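Local coordinates for DUF4442 domain-containing protein (Pseudomonas aeruginosa, PDB 1SH8) that is of unknown function but is probably a thioesterase of the hotdog-fold superfamily, at residues Arg37-Pro41 with Thr59-Pro64; Gly119-Leu125 with Ala142-Ser148. All coordinates share one frame. Residue numbers count along the deposited sequence, not the author numbering.

Contact 1. Residues Arg37-Pro41 with Thr59-Pro64; sequences RLRMP and TLAELP
Strand against helix, held by apolar side chains alone, is the principle illustrated where residues 37-41 meet 59-64 in the buried interior of a hotdog fold, the fold in which a curved antiparallel sheet wraps a central helix. Residues Arg-37 to Met-40 are extended and alternate: Leu-38 and Met-40 direct their CA-to-CB bonds toward the helical segment, whereas those of Arg-37 and Arg-39 point away, and both arginine side chains make salt bridges with Glu-29 of strand 27-32. The helical segment approaches most closely at Leu-60, whose CA lies 6.3 Å from the CA of Met-40. With chi1 t and chi2 p, Leu-60 fits between the two strand residues: its CD1 is 3.9 Å from Leu-38 CB, and its CD2 is 4.0 Å from Met-40 CB. Leu-38, in the mt rotamer, carries its CD1 onward to Leu-63 CB and to Pro-64 CG, each 3.9 Å away. About 297 Å² is buried in all. Leu-60 also touches Ile-97 and Val-99 of neighbouring strand 97-102, while Tyr-53 of the second subunit packs on Thr-59 and Leu-63, so the helix also faces the dimer partner. Met-40 (chi1 t, then p and p) brings its CE to 4.0 Å from Thr-59 CG2.

Contact 2. Residues Gly119-Leu125 with Ala142-Ser148; sequences GKAEYSL and ALYQLRS
Backbone hydrogen bonds pair 119-125 with 142-148 as the two arms of an antiparallel beta hairpin in the hotdog sheet. Leu-146 N to Ala-121 O (2.7 Å) and Ala-121 N to Leu-146 O (2.9 Å) close one ring; Tyr-144 N to Tyr-123 O (2.8 Å) and Tyr-123 N to Tyr-144 O (3.0 Å) close the next; Ala-142 and Leu-125 close the third likewise. Non-hydrogen-bonded pairs alternate with these: Lys-120 with Arg-147, Glu-122 with Gln-145, Ser-124 with Leu-143. Gly-119, with positive phi just after a helix, starts the pairing by accepting Ser-148 N at its O (3.0 Å). The strand axes run at 155°, 4.4 Å apart at their closest. On the Lys-120 face, Arg-147 NH1 donates to Gln-145 OE1 (2.6 Å), and a water accepting from Gln-145 NE2 (3.1 Å, weak) donates to Glu-122 OE2 (2.7 Å). On the opposite face Tyr-123, chi1 p, receives Tyr-144 CB over its ring, 3.7 Å from the centroid, a CH-pi contact. Leu-125 CD1 reaches Tyr-144 CE2 at 3.8 Å. This largely apolar face, whose Tyr-123 and Tyr-144 hydroxyls hydrogen-bond to Gly-65 O and Glu-62 O, packs on helices 64-72 and 105-118; strand 136-148 lies between 120-130 and 78-89.

In the fold
From the N terminus, two helices and strand 27-32 precede strand 35-40, to which the chain returns through helix 54-62, closing contact 1 over a connection of 17 residues. Strands 78-89 and 97-102 and helix 105-118 follow before contact 2 opens; its own loop, 16 residues long, is the rest of the hairpin. The two contacts are therefore in series, neither nested nor crossed, with centres about 18 Å apart. They nevertheless meet in space: Tyr-144 OH probably hydrogen-bonds to Glu-62 O at 2.6 Å, and Leu-125 CD1 packs 4.1 Å from Pro-64 C. Through these two side chains the hairpin of contact 2 joins the end of the helical segment that contact 1 packs on strand 35-40.

Contact 1. Residues Arg37-Pro41 with Thr59-Pro64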
loop_
_atom_site.group_PDB
_atom_site.type_symbol
_atom_site.label_atom_id
_atom_site.label_comp_id
_atom_site.label_asym_id
_atom_site.label_seq_id
_atom_site.Cartn_x
_atom_site.Cartn_y
_atom_site.Cartn_z
ATOM N N ARG A 37 -10.386 13.706 7.274
ATOM C CA ARG A 37 -11.281 12.580 7.027
ATOM C C ARG A 37 -11.318 12.387 5.519
ATOM O O ARG A 37 -11.663 13.310 4.778
ATOM C CB ARG A 37 -12.699 12.840 7.556
ATOM C CG ARG A 37 -13.621 11.640 7.347
ATOM C CD ARG A 37 -14.921 11.753 8.130
ATOM N NE ARG A 37 -15.853 12.740 7.587
ATOM C CZ ARG A 37 -16.142 13.907 8.156
ATOM N NH1 ARG A 37 -15.563 14.266 9.296
ATOM N NH2 ARG A 37 -17.048 14.701 7.601
ATOM N N LEU A 38 -10.950 11.190 5.073
ATOM C CA LEU A 38 -10.910 10.874 3.650
ATOM C C LEU A 38 -11.858 9.734 3.307
ATOM O O LEU A 38 -12.230 8.938 4.174
ATOM C CB LEU A 38 -9.486 10.473 3.245
ATOM C CG LEU A 38 -8.321 11.323 3.771
ATOM C CD1 LEU A 38 -7.008 10.674 3.338
ATOM C CD2 LEU A 38 -8.418 12.753 3.249
ATOM N N ARG A 39 -12.233 9.656 2.033
ATOM C CA ARG A 39 -13.132 8.615 1.548
ATOM C C ARG A 39 -12.614 8.012 0.243
ATOM O O ARG A 39 -12.241 8.736 -0.677
ATOM C CB ARG A 39 -14.534 9.191 1.305
ATOM C CG ARG A 39 -15.552 8.150 0.823
ATOM C CD ARG A 39 -16.921 8.764 0.514
ATOM N NE ARG A 39 -16.902 9.562 -0.710
ATOM C CZ ARG A 39 -17.001 10.886 -0.754
ATOM N NH1 ARG A 39 -17.131 11.590 0.363
ATOM N NH2 ARG A 39 -16.971 11.510 -1.923
ATOM N N MET A 40 -12.575 6.688 0.165
ATOM C CA MET A 40 -12.141 6.033 -1.064
ATOM C C MET A 40 -13.386 5.389 -1.669
ATOM O O MET A 40 -14.023 4.542 -1.043
ATOM C CB MET A 40 -11.085 4.959 -0.792
ATOM C CG MET A 40 -10.544 4.280 -2.062
ATOM S SD MET A 40 -9.534 5.349 -3.134
ATOM C CE MET A 40 -7.985 5.280 -2.246
ATOM N N PRO A 41 -13.764 5.803 -2.889
ATOM C CA PRO A 41 -14.955 5.212 -3.509
ATOM C C PRO A 41 -14.760 3.731 -3.828
ATOM O O PRO A 41 -13.664 3.305 -4.204
ATOM C CB PRO A 41 -15.151 6.065 -4.763
ATOM C CG PRO A 41 -13.746 6.469 -5.123
ATOM C CD PRO A 41 -13.150 6.815 -3.770
ATOM N N THR A 59 -3.783 2.811 0.232
ATOM C CA THR A 59 -3.703 4.217 -0.127
ATOM C C THR A 59 -4.572 5.067 0.799
ATOM O O THR A 59 -4.143 6.124 1.268
ATOM C CB THR A 59 -4.107 4.419 -1.601
ATOM O OG1 THR A 59 -3.185 3.709 -2.436
ATOM C CG2 THR A 59 -4.068 5.891 -1.979
ATOM N N LEU A 60 -5.783 4.597 1.080
ATOM C CA LEU A 60 -6.684 5.326 1.967
ATOM C C LEU A 60 -6.102 5.442 3.375
ATOM O O LEU A 60 -6.173 6.498 3.998
ATOM C CB LEU A 60 -8.040 4.620 2.046
ATOM C CG LEU A 60 -9.039 5.260 3.020
ATOM C CD1 LEU A 60 -9.357 6.680 2.561
ATOM C CD2 LEU A 60 -10.305 4.422 3.086
ATOM N N ALA A 61 -5.527 4.345 3.867
ATOM C CA ALA A 61 -4.951 4.312 5.211
ATOM C C ALA A 61 -3.644 5.088 5.340
ATOM O O ALA A 61 -3.338 5.625 6.402
ATOM C CB ALA A 61 -4.729 2.863 5.638
ATOM N N GLU A 62 -2.882 5.153 4.252
ATOM C CA GLU A 62 -1.583 5.824 4.245
ATOM C C GLU A 62 -1.626 7.348 4.061
ATOM O O GLU A 62 -0.857 8.083 4.695
ATOM C CB GLU A 62 -0.714 5.201 3.138
ATOM C CG GLU A 62 0.768 5.592 3.122
ATOM C CD GLU A 62 1.050 7.002 2.603
ATOM O OE1 GLU A 62 0.322 7.495 1.712
ATOM O OE2 GLU A 62 2.034 7.611 3.081
ATOM N N LEU A 63 -2.525 7.815 3.199
ATOM C CA LEU A 63 -2.612 9.238 2.880
ATOM C C LEU A 63 -2.842 10.208 4.042
ATOM O O LEU A 63 -2.409 11.359 3.972
ATOM C CB LEU A 63 -3.665 9.468 1.790
ATOM C CG LEU A 63 -3.391 10.709 0.938
ATOM C CD1 LEU A 63 -2.110 10.503 0.147
ATOM C CD2 LEU A 63 -4.556 10.956 -0.006
ATOM N N PRO A 64 -3.531 9.774 5.117
ATOM C CA PRO A 64 -3.736 10.716 6.226
ATOM C C PRO A 64 -2.438 11.333 6.747
ATOM O O PRO A 64 -2.442 12.445 7.270
ATOM C CB PRO A 64 -4.444 9.862 7.272
ATOM C CG PRO A 64 -5.315 8.986 6.418
ATOM C CD PRO A 64 -4.355 8.565 5.304
#

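Contact 2. Residues Gly119-Leu125 with Ala142-Ser148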
loop_
_atom_site.group_PDB
_atom_site.type_symbol
_atom_site.label_atom_id
_atom_site.label_comp_id
_atom_site.label_asym_id
_atom_site.label_seq_id
_atom_site.Cartn_x
_atom_site.Cartn_y
_atom_site.Cartn_z
ATOM N N GLY A 119 15.912 18.845 12.148
ATOM C CA GLY A 119 15.799 18.454 10.755
ATOM C C GLY A 119 14.761 17.383 10.475
ATOM O O GLY A 119 14.356 17.201 9.327
ATOM N N LYS A 120 14.333 16.668 11.513
ATOM C CA LYS A 120 13.327 15.622 11.349
ATOM C C LYS A 120 12.644 15.300 12.674
ATOM O O LYS A 120 13.218 15.505 13.755
ATOM C CB LYS A 120 13.958 14.348 10.782
ATOM C CG LYS A 120 14.920 13.655 11.730
ATOM C CD LYS A 120 15.478 12.384 11.104
ATOM C CE LYS A 120 16.436 11.672 12.048
ATOM N NZ LYS A 120 16.931 10.394 11.460
ATOM N N ALA A 121 11.416 14.796 12.578
ATOM C CA ALA A 121 10.615 14.429 13.741
ATOM C C ALA A 121 9.637 13.352 13.298
ATOM O O ALA A 121 9.065 13.445 12.213
ATOM C CB ALA A 121 9.857 15.637 14.256
ATOM N N GLU A 122 9.440 12.335 14.130
ATOM C CA GLU A 122 8.531 11.246 13.780
ATOM C C GLU A 122 7.158 11.374 14.422
ATOM O O GLU A 122 7.023 11.860 15.540
ATOM C CB GLU A 122 9.080 9.890 14.236
ATOM C CG GLU A 122 10.479 9.510 13.809
ATOM C CD GLU A 122 10.885 8.161 14.400
ATOM O OE1 GLU A 122 10.449 7.855 15.538
ATOM O OE2 GLU A 122 11.640 7.415 13.740
ATOM N N TYR A 123 6.138 10.924 13.701
ATOM C CA TYR A 123 4.788 10.889 14.244
ATOM C C TYR A 123 4.143 9.610 13.715
ATOM O O TYR A 123 4.413 9.179 12.589
ATOM C CB TYR A 123 3.969 12.147 13.883
ATOM C CG TYR A 123 3.744 12.436 12.412
ATOM C CD1 TYR A 123 2.549 12.077 11.779
ATOM C CD2 TYR A 123 4.700 13.125 11.667
ATOM C CE1 TYR A 123 2.313 12.407 10.438
ATOM C CE2 TYR A 123 4.477 13.457 10.327
ATOM C CZ TYR A 123 3.284 13.098 9.721
ATOM O OH TYR A 123 3.075 13.442 8.402
ATOM N N SER A 124 3.333 8.969 14.547
ATOM C CA SER A 124 2.675 7.737 14.141
ATOM C C SER A 124 1.162 7.901 14.134
ATOM O O SER A 124 0.619 8.790 14.798
ATOM C CB SER A 124 3.065 6.596 15.082
ATOM O OG SER A 124 2.718 6.907 16.420
ATOM N N LEU A 125 0.493 7.051 13.361
ATOM C CA LEU A 125 -0.961 7.072 13.276
ATOM C C LEU A 125 -1.445 5.625 13.325
ATOM O O LEU A 125 -0.877 4.751 12.664
ATOM C CB LEU A 125 -1.426 7.723 11.964
ATOM C CG LEU A 125 -1.043 9.186 11.691
ATOM C CD1 LEU A 125 -1.480 9.582 10.281
ATOM C CD2 LEU A 125 -1.693 10.097 12.718
ATOM N N ALA A 142 1.156 3.236 11.323
ATOM C CA ALA A 142 2.225 3.754 10.476
ATOM C C ALA A 142 3.130 4.774 11.148
ATOM O O ALA A 142 2.700 5.517 12.033
ATOM C CB ALA A 142 1.623 4.368 9.231
ATOM N N LEU A 143 4.384 4.805 10.703
ATOM C CA LEU A 143 5.379 5.737 11.221
ATOM C C LEU A 143 5.778 6.678 10.097
ATOM O O LEU A 143 6.196 6.236 9.025
ATOM C CB LEU A 143 6.624 4.990 11.714
ATOM C CG LEU A 143 7.765 5.843 12.283
ATOM C CD1 LEU A 143 7.308 6.572 13.546
ATOM C CD2 LEU A 143 8.956 4.954 12.592
ATOM N N TYR A 144 5.638 7.974 10.354
ATOM C CA TYR A 144 5.981 9.013 9.392
ATOM C C TYR A 144 7.084 9.873 9.965
ATOM O O TYR A 144 7.314 9.902 11.174
ATOM C CB TYR A 144 4.780 9.925 9.124
ATOM C CG TYR A 144 3.604 9.229 8.504
ATOM C CD1 TYR A 144 3.483 9.127 7.115
ATOM C CD2 TYR A 144 2.620 8.639 9.303
ATOM C CE1 TYR A 144 2.403 8.451 6.534
ATOM C CE2 TYR A 144 1.540 7.961 8.733
ATOM C CZ TYR A 144 1.443 7.872 7.350
ATOM O OH TYR A 144 0.393 7.185 6.786
ATOM N N GLN A 145 7.750 10.596 9.081
ATOM C CA GLN A 145 8.798 11.497 9.496
ATOM C C GLN A 145 8.502 12.843 8.844
ATOM O O GLN A 145 8.163 12.898 7.660
ATOM C CB GLN A 145 10.147 10.971 9.013
ATOM C CG GLN A 145 11.279 11.160 9.989
ATOM C CD GLN A 145 12.569 10.566 9.473
ATOM O OE1 GLN A 145 13.139 11.054 8.503
ATOM N NE2 GLN A 145 13.027 9.498 10.112
ATOM N N LEU A 146 8.578 13.913 9.631
ATOM C CA LEU A 146 8.391 15.269 9.115
ATOM C C LEU A 146 9.841 15.726 8.941
ATOM O O LEU A 146 10.609 15.738 9.906
ATOM C CB LEU A 146 7.679 16.159 10.144
ATOM C CG LEU A 146 7.415 17.608 9.722
ATOM C CD1 LEU A 146 6.437 17.637 8.547
ATOM C CD2 LEU A 146 6.854 18.393 10.901
ATOM N N ARG A 147 10.224 16.084 7.720
ATOM C CA ARG A 147 11.604 16.482 7.470
ATOM C C ARG A 147 11.728 17.858 6.856
ATOM O O ARG A 147 10.871 18.285 6.090
ATOM C CB ARG A 147 12.277 15.474 6.533
ATOM C CG ARG A 147 12.256 14.035 7.034
ATOM C CD ARG A 147 12.879 13.099 6.014
ATOM N NE ARG A 147 14.269 13.442 5.717
ATOM C CZ ARG A 147 15.302 13.178 6.515
ATOM N NH1 ARG A 147 15.118 12.559 7.674
ATOM N NH2 ARG A 147 16.527 13.534 6.151
ATOM N N SER A 148 12.804 18.555 7.192
ATOM C CA SER A 148 13.030 19.864 6.609
ATOM C C SER A 148 13.856 19.632 5.350
ATOM O O SER A 148 14.580 18.641 5.241
ATOM C CB SER A 148 13.788 20.774 7.580
ATOM O OG SER A 148 15.055 20.234 7.903
HETATM O O HOH W 1 17.902 11.474 8.303
HETATM O O HOH W 2 12.241 6.738 11.229
#